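Local structure of Carboxylesterase/phospholipase family protein (Francisella tularensis subsp. tularensis, 4F21) at residues 168-171 / 172-176; 228-231 / 232-235. The protein probably hydrolyses carboxylic ester bonds, as a serine hydrolase of the carboxylesterase/phospholipase family with an alpha/beta hydrolase fold. One frame throughout, in Å; residues are numbered along the deposited sequence.

Interaction 1: 168-171 / 172-176; sequences PAWD and NFKGK
The carbonyl oxygen of Ala169 is shared by two backbone donors from the turn that follows it. Asn172 N lies 3.0 Å from Ala169 O, and this donor nitrogen stands above the carbonyl plane, 60° out of it, not on a lone pair. Phe173 N reaches the same oxygen in a weaker bond of 3.3 Å. A third neighbour sits at the rim of the Phe173 ring: CD2 is 3.0 Å from Ala169 O, which lies in the ring plane, so a C-H edge points at the oxygen. The ring also meets the small methyl of Ala169, with CB 3.6 Å from Phe173 CE2. The compact alanine suits this place, because its single methyl lets the ring edge come close to the turn. Phe173 is turned with CG anti to its own carbonyl carbon (chi1 -64°), which directs the ring inward, where it stacks on Tyr148 and touches Ile114 of helix 111-126. Ala169 is the N-cap of the single-turn helix 170-173, which belongs to the beta-alpha-beta unit running from strand 159-163 to strand 186-191. An alanine side chain has no polar atom with which to cap the turn. On the outer side, Lys174 reaches back along the turn. Its CB lies over one face of the Trp170 indole, 4.2 Å above the plane and offset toward the rim, while its CE is 3.8 Å from Trp170 NE1 and the two side chains cross at about a right angle. The lysine chain lies beside Asp171, pointing the same way, and its bend at chi3 swings CE toward the indole nitrogen. Its NZ stands 3.8 Å from Asp171 OD1, a long salt bridge at the exposed surface. A lysine suits this position because its aliphatic part can lie against the indole while its ammonium group remains near a carboxylate and solvent.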
ATOM      1  N   PRO A 168       8.219  -5.678  -6.580  1.00 43.76           N
ATOM      2  CA  PRO A 168       9.060  -5.604  -7.779  1.00 50.52           C
ATOM      3  C   PRO A 168      10.294  -4.739  -7.564  1.00 57.16           C
ATOM      4  O   PRO A 168      10.320  -3.937  -6.632  1.00 52.08           O
ATOM      5  CB  PRO A 168       8.141  -4.927  -8.793  1.00 29.06           C
ATOM      6  CG  PRO A 168       7.324  -4.016  -7.966  1.00 26.32           C
ATOM      7  CD  PRO A 168       7.085  -4.741  -6.658  1.00 38.77           C
ATOM      8  N   ALA A 169      11.292  -4.907  -8.428  1.00 69.67           N
ATOM      9  CA  ALA A 169      12.522  -4.117  -8.382  1.00 71.95           C
ATOM     10  C   ALA A 169      13.142  -4.086  -6.988  1.00 63.45           C
ATOM     11  O   ALA A 169      13.684  -3.066  -6.564  1.00 52.03           O
ATOM     12  CB  ALA A 169      12.269  -2.702  -8.886  1.00 55.54           C
ATOM     13  N   TRP A 170      13.054  -5.211  -6.284  1.00 54.21           N
ATOM     14  CA  TRP A 170      13.582  -5.318  -4.929  1.00 51.84           C
ATOM     15  C   TRP A 170      15.083  -5.038  -4.890  1.00 87.52           C
ATOM     16  O   TRP A 170      15.605  -4.574  -3.880  1.00105.75           O
ATOM     17  CB  TRP A 170      13.261  -6.695  -4.335  1.00 26.06           C
ATOM     18  CG  TRP A 170      13.868  -6.944  -2.982  1.00 31.19           C
ATOM     19  CD1 TRP A 170      14.899  -7.790  -2.690  1.00 33.54           C
ATOM     20  CD2 TRP A 170      13.482  -6.342  -1.739  1.00 33.00           C
ATOM     21  NE1 TRP A 170      15.176  -7.752  -1.346  1.00 32.51           N
ATOM     22  CE2 TRP A 170      14.322  -6.871  -0.740  1.00 21.50           C
ATOM     23  CE3 TRP A 170      12.508  -5.407  -1.377  1.00 46.78           C
ATOM     24  CZ2 TRP A 170      14.217  -6.498   0.597  1.00 33.17           C
ATOM     25  CZ3 TRP A 170      12.405  -5.041  -0.049  1.00 41.87           C
ATOM     26  CH2 TRP A 170      13.253  -5.584   0.921  1.00 39.14           C
ATOM     27  N   ASP A 171      15.766  -5.305  -5.999  1.00 89.96           N
ATOM     28  CA  ASP A 171      17.195  -5.029  -6.100  1.00 88.82           C
ATOM     29  C   ASP A 171      17.502  -3.531  -6.149  1.00 99.95           C
ATOM     30  O   ASP A 171      18.507  -3.080  -5.598  1.00127.52           O
ATOM     31  CB  ASP A 171      17.800  -5.740  -7.314  1.00 80.11           C
ATOM     32  CG  ASP A 171      18.215  -7.165  -7.007  1.00 77.54           C
ATOM     33  OD1 ASP A 171      17.690  -7.738  -6.028  1.00 86.04           O
ATOM     34  OD2 ASP A 171      19.065  -7.713  -7.742  1.00 63.73           O
ATOM     35  N   ASN A 172      16.635  -2.764  -6.805  1.00 60.52           N
ATOM     36  CA  ASN A 172      16.850  -1.328  -6.961  1.00 48.98           C
ATOM     37  C   ASN A 172      16.515  -0.499  -5.725  1.00 52.08           C
ATOM     38  O   ASN A 172      17.027   0.609  -5.559  1.00 53.54           O
ATOM     39  CB  ASN A 172      16.057  -0.790  -8.155  1.00 63.30           C
ATOM     40  CG  ASN A 172      16.775  -0.995  -9.472  1.00 61.25           C
ATOM     41  OD1 ASN A 172      17.999  -1.122  -9.515  1.00 75.91           O
ATOM     42  ND2 ASN A 172      16.016  -1.018 -10.557  1.00 33.70           N
ATOM     43  N   PHE A 173      15.658  -1.035  -4.862  1.00 46.51           N
ATOM     44  CA  PHE A 173      15.149  -0.267  -3.732  1.00 62.88           C
ATOM     45  C   PHE A 173      15.610  -0.786  -2.368  1.00 49.71           C
ATOM     46  O   PHE A 173      15.320  -0.177  -1.340  1.00 52.61           O
ATOM     47  CB  PHE A 173      13.618  -0.219  -3.774  1.00 79.91           C
ATOM     48  CG  PHE A 173      13.059   0.503  -4.971  1.00 75.76           C
ATOM     49  CD1 PHE A 173      12.678   1.833  -4.881  1.00 64.61           C
ATOM     50  CD2 PHE A 173      12.902  -0.150  -6.184  1.00 65.88           C
ATOM     51  CE1 PHE A 173      12.158   2.497  -5.977  1.00 58.67           C
ATOM     52  CE2 PHE A 173      12.385   0.510  -7.283  1.00 56.49           C
ATOM     53  CZ  PHE A 173      12.013   1.834  -7.180  1.00 54.60           C
ATOM     54  N   LYS A 174      16.329  -1.904  -2.359  1.00 62.34           N
ATOM     55  CA  LYS A 174      16.712  -2.554  -1.105  1.00 69.07           C
ATOM     56  C   LYS A 174      17.729  -1.764  -0.279  1.00 80.23           C
ATOM     57  O   LYS A 174      17.744  -1.861   0.948  1.00 82.42           O
ATOM     58  CB  LYS A 174      17.239  -3.969  -1.371  1.00 54.83           C
ATOM     59  CG  LYS A 174      18.454  -4.016  -2.282  1.00 58.85           C
ATOM     60  CD  LYS A 174      18.657  -5.401  -2.872  1.00 40.74           C
ATOM     61  CE  LYS A 174      18.694  -6.468  -1.797  1.00 33.93           C
ATOM     62  NZ  LYS A 174      18.853  -7.820  -2.392  1.00 25.78           N
ATOM     63  N   GLY A 175      18.576  -0.990  -0.949  1.00 85.76           N
ATOM     64  CA  GLY A 175      19.617  -0.244  -0.265  1.00 85.96           C
ATOM     65  C   GLY A 175      19.148   1.104   0.246  1.00 71.47           C
ATOM     66  O   GLY A 175      19.744   1.679   1.157  1.00 61.22           O
ATOM     67  N   LYS A 176      18.066   1.603  -0.340  1.00 47.62           N
ATOM     68  CA  LYS A 176      17.553   2.927  -0.015  1.00 34.28           C
ATOM     69  C   LYS A 176      16.637   2.902   1.203  1.00 46.91           C
ATOM     70  O   LYS A 176      15.973   3.897   1.505  1.00 35.62           O
ATOM     71  CB  LYS A 176      16.798   3.500  -1.215  1.00 20.16           C
ATOM     72  CG  LYS A 176      17.577   3.442  -2.518  1.00 72.91           C
ATOM     73  CD  LYS A 176      16.704   3.826  -3.704  1.00 88.95           C
ATOM     74  CE  LYS A 176      16.205   5.259  -3.593  1.00 98.68           C
ATOM     75  NZ  LYS A 176      17.324   6.243  -3.606  1.00101.47           N
TER

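Interaction 2: 228-231 / 232-235; sequences VCME and EIKD
Glu232 and Cys229 hold each other across the first turn of helix 230-243. From the start of the glutamate side chain, CB rests 3.5 Å from Cys229 SG. CG stands anti to the backbone N (chi1 -178°) and carries the extended chain back along the turn toward the residues before the helix. CD comes within 4.1 Å of Val228 CG1, and OE1 ends 3.5 Å from Cys229 N in a weak but fairly straight hydrogen bond (157°). In the other direction, Glu232 N donates to Cys229 SG at 3.5 Å. This reciprocal pair is a capping box, with Cys229 as the N-cap: its thiol sulfur takes the place of the oxygen of a serine or threonine, and SG, set between the backbone N and the carbonyl carbon (chi1 65°), is aimed at the amide it caps. The regular helical bonds start at the same point, Ile233 N to Cys229 O, and Asp235 N to Glu231 O follows at 2.9 Å. Asp235 OD2 is hydrogen-bonded to Tyr221 OH, of strand 216-221, and the tyrosine side chain also touches Cys229 and Glu232. On another flank of the turn Ile233 gathers apolar contacts. Its CG1 meets Val228 CG1 at 3.8 Å, the two side chains crossing at about a right angle, and its CB touches Met230 CE at 3.3 Å. A branched aliphatic residue suits this position, since its CG1-CD1 arm meets the valine while CB and the CG2 branch meet the flexible, doubly bent methionine. Sulfur is a large, soft acceptor and the carboxylate bond is weak, so each half of the box is a modest interaction; the positive end of the helix dipole would nevertheless be expected to stabilise an ionised Glu232 carboxylate beside these early amides.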
ATOM      1  N   VAL A 228     -11.048  -7.701  -2.700  1.00 45.12           N
ATOM      2  CA  VAL A 228     -11.120  -7.454  -1.266  1.00 25.15           C
ATOM      3  C   VAL A 228     -12.441  -7.987  -0.732  1.00 10.26           C
ATOM      4  O   VAL A 228     -13.507  -7.613  -1.223  1.00 38.46           O
ATOM      5  CB  VAL A 228     -11.015  -5.944  -0.949  1.00 33.34           C
ATOM      6  CG1 VAL A 228     -11.319  -5.668   0.510  1.00 24.55           C
ATOM      7  CG2 VAL A 228      -9.636  -5.411  -1.316  1.00 45.36           C
ATOM      8  N   CYS A 229     -12.367  -8.856   0.273  1.00 43.60           N
ATOM      9  CA  CYS A 229     -13.558  -9.470   0.852  1.00 32.53           C
ATOM     10  C   CYS A 229     -14.009  -8.778   2.139  1.00 26.74           C
ATOM     11  O   CYS A 229     -13.457  -7.754   2.545  1.00 43.90           O
ATOM     12  CB  CYS A 229     -13.331 -10.957   1.102  1.00 36.41           C
ATOM     13  SG  CYS A 229     -12.080 -11.295   2.345  1.00 28.18           S
ATOM     14  N   MET A 230     -15.016  -9.344   2.754  1.00 37.41           N
ATOM     15  CA  MET A 230     -15.638  -8.742   3.910  1.00 29.53           C
ATOM     16  C   MET A 230     -14.892  -8.992   5.211  1.00 18.10           C
ATOM     17  O   MET A 230     -14.844  -8.129   6.049  1.00 24.66           O
ATOM     18  CB  MET A 230     -17.113  -9.135   3.987  1.00 27.73           C
ATOM     19  CG  MET A 230     -18.042  -8.282   3.153  1.00  9.76           C
ATOM     20  SD  MET A 230     -18.504  -6.610   3.763  1.00122.04           S
ATOM     21  CE  MET A 230     -16.927  -5.864   3.996  1.00 12.63           C
ATOM     22  N   GLU A 231     -14.299 -10.167   5.355  1.00 35.08           N
ATOM     23  CA  GLU A 231     -13.480 -10.524   6.510  1.00 44.76           C
ATOM     24  C   GLU A 231     -12.234  -9.649   6.483  1.00 19.14           C
ATOM     25  O   GLU A 231     -11.797  -9.115   7.509  1.00 32.77           O
ATOM     26  CB  GLU A 231     -13.070 -12.001   6.435  1.00 42.07           C
ATOM     27  CG  GLU A 231     -14.248 -12.965   6.232  1.00 27.10           C
ATOM     28  CD  GLU A 231     -15.152 -13.062   7.453  1.00 44.20           C
ATOM     29  OE1 GLU A 231     -14.720 -12.647   8.549  1.00 59.49           O
ATOM     30  OE2 GLU A 231     -16.294 -13.548   7.311  1.00 52.81           O
ATOM     31  N   GLU A 232     -11.692  -9.475   5.282  1.00 28.64           N
ATOM     32  CA  GLU A 232     -10.530  -8.622   5.067  1.00 29.21           C
ATOM     33  C   GLU A 232     -10.853  -7.182   5.429  1.00 34.66           C
ATOM     34  O   GLU A 232     -10.040  -6.505   6.031  1.00 48.54           O
ATOM     35  CB  GLU A 232     -10.071  -8.705   3.614  1.00 32.60           C
ATOM     36  CG  GLU A 232      -8.831  -7.892   3.309  1.00 33.52           C
ATOM     37  CD  GLU A 232      -8.310  -8.148   1.915  1.00 35.32           C
ATOM     38  OE1 GLU A 232      -9.008  -8.836   1.137  1.00 29.17           O
ATOM     39  OE2 GLU A 232      -7.204  -7.666   1.597  1.00 44.14           O
ATOM     40  N   ILE A 233     -12.046  -6.721   5.064  1.00 32.75           N
ATOM     41  CA  ILE A 233     -12.477  -5.365   5.393  1.00 24.88           C
ATOM     42  C   ILE A 233     -12.528  -5.179   6.906  1.00 14.19           C
ATOM     43  O   ILE A 233     -12.074  -4.162   7.442  1.00 22.01           O
ATOM     44  CB  ILE A 233     -13.844  -5.043   4.766  1.00 43.05           C
ATOM     45  CG1 ILE A 233     -13.673  -4.650   3.300  1.00 48.44           C
ATOM     46  CG2 ILE A 233     -14.517  -3.907   5.497  1.00 70.56           C
ATOM     47  CD1 ILE A 233     -12.936  -3.345   3.111  1.00  5.32           C
ATOM     48  N   LYS A 234     -13.066  -6.184   7.589  1.00 39.27           N
ATOM     49  CA  LYS A 234     -13.057  -6.201   9.048  1.00 30.40           C
ATOM     50  C   LYS A 234     -11.633  -6.086   9.589  1.00 58.35           C
ATOM     51  O   LYS A 234     -11.375  -5.303  10.505  1.00 63.55           O
ATOM     52  CB  LYS A 234     -13.714  -7.478   9.584  1.00 23.98           C
ATOM     53  CG  LYS A 234     -13.652  -7.612  11.097  1.00 56.15           C
ATOM     54  CD  LYS A 234     -13.832  -9.054  11.549  1.00 78.00           C
ATOM     55  CE  LYS A 234     -13.685  -9.164  13.062  1.00 91.07           C
ATOM     56  NZ  LYS A 234     -13.669 -10.580  13.529  1.00 86.65           N
ATOM     57  N   ASP A 235     -10.709  -6.860   9.019  1.00 24.60           N
ATOM     58  CA  ASP A 235      -9.322  -6.835   9.484  1.00 26.72           C
ATOM     59  C   ASP A 235      -8.615  -5.496   9.224  1.00 57.46           C
ATOM     60  O   ASP A 235      -7.775  -5.062  10.013  1.00 78.24           O
ATOM     61  CB  ASP A 235      -8.515  -7.985   8.875  1.00 26.05           C
ATOM     62  CG  ASP A 235      -8.576  -9.246   9.713  1.00 40.60           C
ATOM     63  OD1 ASP A 235      -9.032  -9.166  10.874  1.00 36.20           O
ATOM     64  OD2 ASP A 235      -8.154 -10.312   9.212  1.00 26.23           O
TER

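In the fold
Both interactions lie at the start of a helix but on opposite sides of the chain's centre, their own centres about 30 Å apart and their nearest atoms about 17 Å. Interaction 1 is a surface turn in the connection between strands 159-163 and 186-191, with one aromatic ring buried. Interaction 2 is partly buried and opens the long final helix, 230-243, against the edge strand 216-221; in alpha/beta hydrolases the catalytic histidine generally sits in the loop leading to that helix. Their chemistry differs accordingly: 168-176 relies on a shared carbonyl, a lysine chain lying against an indole and a long ion pair, whereas 228-235 uses side-chain capping and aliphatic contacts.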